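Local coordinates for regulatory protein PcrH (Pseudomonas aeruginosa, PDB 2XCB) that acts as the type III secretion chaperone that binds the chaperone-binding region of the translocator protein PopD, probably keeping it competent for secretion, at residues A[32-37]-A[62-67]; A[54-59]-A[85-90]. All coordinates share one frame; numbering follows the deposited sequence.

Contact 1: residues A[32-37]-A[62-67]; sequences GKWDDA and RQSLGL
CB of Ser64 lies over one face of the Trp34 indole where two turns of this tetratricopeptide-repeat-like array of helices come together, the one leading into helix 34-47 and the one ending helix 52-64. It sits above the five-membered ring, 3.6 Å from its centroid and 16° off the ring normal, a clear CH-pi contact. Trp34 holds its CG beside the backbone N and anti to the carbonyl carbon (chi1 -56°), which places the indole against Ser64. Leu65 follows at the foot of the indole: its CG lies 3.9 Å from CB of Trp34, and its CD2 stands at the ring edge, near the plane. The same methyl, CD2 of Leu65, also meets OD2 of Asp35 at 3.9 Å, the two side chains running about at right angles.

Behind these residues stand the turns that place them. Lys33 is the N-cap of helix 34-47, and beyond Leu65 the chain turns at Gly66, whose positive phi belongs to a Schellman motif. Gly32 plays the same role for helix 15-30. No hydrogen bond joins the two segments. On the indole face opposite Ser64, the carbonyl O of Gly32 lies 3.5 Å above the ring plane, offset toward the rim.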
# COMPACT_ATOMS: atom_id res chain seq x y z
N GLY A 32 -10.34 -11.50 4.76
CA GLY A 32 -9.71 -12.46 5.67
C GLY A 32 -8.25 -12.66 5.38
O GLY A 32 -7.58 -13.55 5.96
N LYS A 33 -7.71 -11.77 4.57
CA LYS A 33 -6.29 -11.78 4.27
C LYS A 33 -5.55 -11.01 5.40
O LYS A 33 -5.04 -9.87 5.18
CB LYS A 33 -6.06 -11.19 2.86
CG LYS A 33 -6.44 -12.15 1.66
CD LYS A 33 -5.64 -11.79 0.37
CE LYS A 33 -6.30 -12.35 -0.92
NZ LYS A 33 -7.48 -11.57 -1.43
N TRP A 34 -5.49 -11.61 6.58
CA TRP A 34 -5.04 -10.86 7.76
C TRP A 34 -3.56 -10.49 7.80
O TRP A 34 -3.19 -9.44 8.33
CB TRP A 34 -5.55 -11.54 9.02
CG TRP A 34 -7.06 -11.70 9.04
CD1 TRP A 34 -8.04 -10.75 8.73
CD2 TRP A 34 -7.74 -12.86 9.39
NE1 TRP A 34 -9.30 -11.27 8.90
CE2 TRP A 34 -9.15 -12.57 9.31
CE3 TRP A 34 -7.32 -14.13 9.78
CZ2 TRP A 34 -10.11 -13.50 9.60
CZ3 TRP A 34 -8.29 -15.05 10.09
CH2 TRP A 34 -9.68 -14.74 9.99
N ASP A 35 -2.70 -11.36 7.26
CA ASP A 35 -1.26 -11.07 7.25
C ASP A 35 -0.90 -9.88 6.37
O ASP A 35 -0.02 -9.09 6.69
CB ASP A 35 -0.48 -12.29 6.78
CG ASP A 35 0.13 -13.01 7.94
OD1 ASP A 35 1.06 -12.38 8.56
OD2 ASP A 35 -0.35 -14.13 8.26
N ASP A 36 -1.57 -9.82 5.23
CA ASP A 36 -1.35 -8.76 4.28
C ASP A 36 -1.95 -7.47 4.81
O ASP A 36 -1.35 -6.41 4.68
CB ASP A 36 -2.03 -9.08 2.97
CG ASP A 36 -1.15 -9.98 2.07
OD1 ASP A 36 -0.04 -10.48 2.42
OD2 ASP A 36 -1.58 -10.09 0.96
N ALA A 37 -3.15 -7.57 5.37
CA ALA A 37 -3.82 -6.40 5.93
C ALA A 37 -2.96 -5.86 7.09
O ALA A 37 -2.73 -4.66 7.22
CB ALA A 37 -5.20 -6.75 6.38
N ARG A 62 -4.23 -8.30 14.06
CA ARG A 62 -3.50 -9.08 15.02
C ARG A 62 -4.45 -9.97 15.89
O ARG A 62 -4.17 -11.15 16.17
CB ARG A 62 -2.70 -8.13 15.89
CG ARG A 62 -1.49 -7.57 15.13
CD ARG A 62 -0.90 -6.39 15.84
NE ARG A 62 0.39 -6.04 15.25
CZ ARG A 62 1.28 -5.18 15.76
NH1 ARG A 62 1.04 -4.46 16.87
NH2 ARG A 62 2.39 -4.94 15.05
N GLN A 63 -5.57 -9.38 16.29
CA GLN A 63 -6.61 -10.15 16.98
C GLN A 63 -7.01 -11.39 16.18
O GLN A 63 -7.04 -12.48 16.73
CB GLN A 63 -7.85 -9.30 17.29
CG GLN A 63 -8.75 -9.97 18.38
CD GLN A 63 -9.97 -9.12 18.77
OE1 GLN A 63 -9.96 -7.92 18.62
NE2 GLN A 63 -11.02 -9.77 19.27
N SER A 64 -7.30 -11.22 14.88
CA SER A 64 -7.77 -12.31 14.03
C SER A 64 -6.72 -13.39 13.82
O SER A 64 -7.07 -14.53 13.51
CB SER A 64 -8.22 -11.77 12.69
OG SER A 64 -9.51 -11.26 12.81
N LEU A 65 -5.45 -13.03 13.98
CA LEU A 65 -4.31 -13.94 13.91
C LEU A 65 -3.90 -14.50 15.27
O LEU A 65 -2.89 -15.19 15.39
CB LEU A 65 -3.09 -13.15 13.36
CG LEU A 65 -3.18 -12.80 11.86
CD1 LEU A 65 -2.04 -11.81 11.53
CD2 LEU A 65 -3.08 -14.11 11.02
N GLY A 66 -4.62 -14.14 16.31
CA GLY A 66 -4.27 -14.69 17.64
C GLY A 66 -3.12 -14.04 18.28
O GLY A 66 -2.56 -14.58 19.27
N LEU A 67 -2.73 -12.86 17.79
CA LEU A 67 -1.64 -12.17 18.43
C LEU A 67 -2.21 -11.18 19.46
O LEU A 67 -2.09 -9.98 19.27
CB LEU A 67 -0.81 -11.36 17.39
CG LEU A 67 -0.16 -12.29 16.38
CD1 LEU A 67 0.53 -11.45 15.29
CD2 LEU A 67 0.87 -13.24 17.11

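Contact 2: residues A[54-59]-A[85-90]; sequences YFLGLG and EPRFPF
Leu56 of helix 52-64 packs against Arg87 and Phe88 at the start of helix 87-98, an apolar contact across the inner side of the superhelical array of helical hairpins. CD1 of Leu56 lies between the Phe88 ring, 3.9 Å from CE1, and CB of Arg87, while CB of Leu56 comes equally near CE1 of Phe88. The phenyl meets helix 52-64 with its edge: CE1 of Phe88 lies 3.6 Å from the backbone N of Leu56, which stands near the ring plane. Tyr75 of helix 68-81 touches both Leu56 and Phe88, so this intervening helix shares the packing.

Leu56 turns its CG away from the backbone N (chi1 -170°), and its other methyl, CD2, rests over one face of the Arg87 guanidinium, 3.8 Å from NH1 and displaced toward the rim of the group.

No hydrogen bond crosses between the segments; within 85-90, Arg87 grips Glu85 side-on. NH2 bonds OE1 of Glu85 at 2.7 Å in a salt bridge, and NE bonds OE2 of Glu85 at 2.9 Å, nearly straight at 172°. Both approach from above the carboxylate plane. The backbone N of Arg87 gives a further bond to OE2 of Glu85, 2.8 Å long and on the anti lone pair, capping the turn into the helix.

Arg87 NH1 bonds the backbone of the bound peptide, and NH2, shared with Glu85, a polar side chain of it. Glu85 holds the guanidinium plane and Leu56 backs one face, consistent with a group pre-set for the peptide.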
# COMPACT_ATOMS: atom_id res chain seq x y z
N TYR A 54 -6.14 3.61 11.63
CA TYR A 54 -5.01 2.72 11.26
C TYR A 54 -4.69 1.77 12.43
O TYR A 54 -4.24 0.64 12.23
CB TYR A 54 -3.73 3.51 10.90
CG TYR A 54 -3.92 4.51 9.78
CD1 TYR A 54 -5.03 4.40 8.93
CD2 TYR A 54 -3.00 5.54 9.55
CE1 TYR A 54 -5.24 5.36 7.87
CE2 TYR A 54 -3.22 6.52 8.47
CZ TYR A 54 -4.32 6.37 7.66
OH TYR A 54 -4.52 7.28 6.64
N PHE A 55 -4.89 2.25 13.65
CA PHE A 55 -4.49 1.43 14.85
C PHE A 55 -5.55 0.39 15.17
O PHE A 55 -5.24 -0.72 15.68
CB PHE A 55 -4.18 2.35 16.03
CG PHE A 55 -2.95 3.21 15.76
CD1 PHE A 55 -1.66 2.70 15.95
CD2 PHE A 55 -3.08 4.47 15.23
CE1 PHE A 55 -0.49 3.47 15.61
CE2 PHE A 55 -1.91 5.24 14.89
CZ PHE A 55 -0.66 4.75 15.08
N LEU A 56 -6.80 0.78 14.91
CA LEU A 56 -8.00 -0.12 14.91
C LEU A 56 -7.75 -1.19 13.91
O LEU A 56 -7.90 -2.38 14.20
CB LEU A 56 -9.32 0.67 14.58
CG LEU A 56 -10.55 -0.25 14.85
CD1 LEU A 56 -10.57 -0.72 16.33
CD2 LEU A 56 -11.84 0.42 14.45
N GLY A 57 -7.39 -0.81 12.68
CA GLY A 57 -7.07 -1.81 11.62
C GLY A 57 -5.93 -2.80 12.01
O GLY A 57 -6.09 -4.05 11.92
N LEU A 58 -4.83 -2.24 12.49
CA LEU A 58 -3.67 -3.06 12.88
C LEU A 58 -4.15 -3.99 14.00
O LEU A 58 -3.87 -5.23 14.01
CB LEU A 58 -2.54 -2.12 13.34
CG LEU A 58 -1.22 -2.75 13.84
CD1 LEU A 58 -0.69 -3.71 12.78
CD2 LEU A 58 -0.08 -1.77 14.34
N GLY A 59 -4.76 -3.41 15.05
CA GLY A 59 -5.33 -4.27 16.18
C GLY A 59 -6.22 -5.39 15.73
O GLY A 59 -6.02 -6.50 16.14
N GLU A 85 -14.03 6.49 21.17
CA GLU A 85 -14.30 5.29 20.36
C GLU A 85 -14.40 4.03 21.22
O GLU A 85 -13.40 3.57 21.83
CB GLU A 85 -13.19 5.17 19.27
CG GLU A 85 -13.12 3.88 18.52
CD GLU A 85 -14.38 3.72 17.73
OE1 GLU A 85 -14.58 4.49 16.74
OE2 GLU A 85 -15.17 2.86 18.15
N PRO A 86 -15.61 3.44 21.26
CA PRO A 86 -15.91 2.24 22.08
C PRO A 86 -15.24 0.98 21.53
O PRO A 86 -15.01 0.04 22.32
CB PRO A 86 -17.44 2.13 21.97
CG PRO A 86 -17.74 2.80 20.64
CD PRO A 86 -16.83 3.99 20.64
N ARG A 87 -14.88 0.94 20.23
CA ARG A 87 -14.26 -0.27 19.68
C ARG A 87 -12.94 -0.64 20.33
O ARG A 87 -12.64 -1.81 20.47
CB ARG A 87 -14.09 -0.20 18.17
CG ARG A 87 -15.41 -0.43 17.47
CD ARG A 87 -15.43 -0.06 15.90
NE ARG A 87 -15.31 1.37 15.68
CZ ARG A 87 -15.31 1.98 14.48
NH1 ARG A 87 -15.35 1.26 13.35
NH2 ARG A 87 -15.22 3.32 14.41
N PHE A 88 -12.14 0.35 20.69
CA PHE A 88 -10.86 0.06 21.30
C PHE A 88 -11.03 -0.73 22.58
O PHE A 88 -10.47 -1.81 22.68
CB PHE A 88 -10.08 1.36 21.50
CG PHE A 88 -9.58 1.98 20.16
CD1 PHE A 88 -8.69 1.26 19.33
CD2 PHE A 88 -10.08 3.22 19.71
CE1 PHE A 88 -8.18 1.81 18.12
CE2 PHE A 88 -9.65 3.79 18.50
CZ PHE A 88 -8.67 3.07 17.68
N PRO A 89 -11.76 -0.20 23.60
CA PRO A 89 -11.75 -1.02 24.87
C PRO A 89 -12.56 -2.29 24.70
O PRO A 89 -12.27 -3.28 25.27
CB PRO A 89 -12.45 -0.07 25.88
CG PRO A 89 -13.05 1.04 25.08
CD PRO A 89 -12.12 1.19 23.88
N PHE A 90 -13.54 -2.26 23.82
CA PHE A 90 -14.32 -3.45 23.58
C PHE A 90 -13.44 -4.59 23.00
O PHE A 90 -13.38 -5.70 23.61
CB PHE A 90 -15.53 -3.15 22.62
CG PHE A 90 -16.43 -4.37 22.35
CD1 PHE A 90 -17.44 -4.74 23.26
CD2 PHE A 90 -16.22 -5.19 21.19
CE1 PHE A 90 -18.27 -5.88 23.04
CE2 PHE A 90 -16.99 -6.34 20.98
CZ PHE A 90 -18.03 -6.69 21.94

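In the fold
Both contacts use helix 52-64, contact 1 at its C-terminal end and contact 2 further back along it, with centres 14 Å apart. Contact 1 looks to the preceding helix 34-47 and lies at the surface; contact 2 spans to helix 87-98, past helix 68-81, and is buried near the middle of the chain. Neither has a hydrogen bond between its segments. Contact 1 rests on an indole face and a leucine beside helix ends, and the neighbouring Lys33 and Asp36 of 32-37 bond the second subunit. An ion pair within 85-90 backs the apolar packing of contact 2, which takes direct part in binding the peptide; near contact 1 the peptide is approached by Gln63.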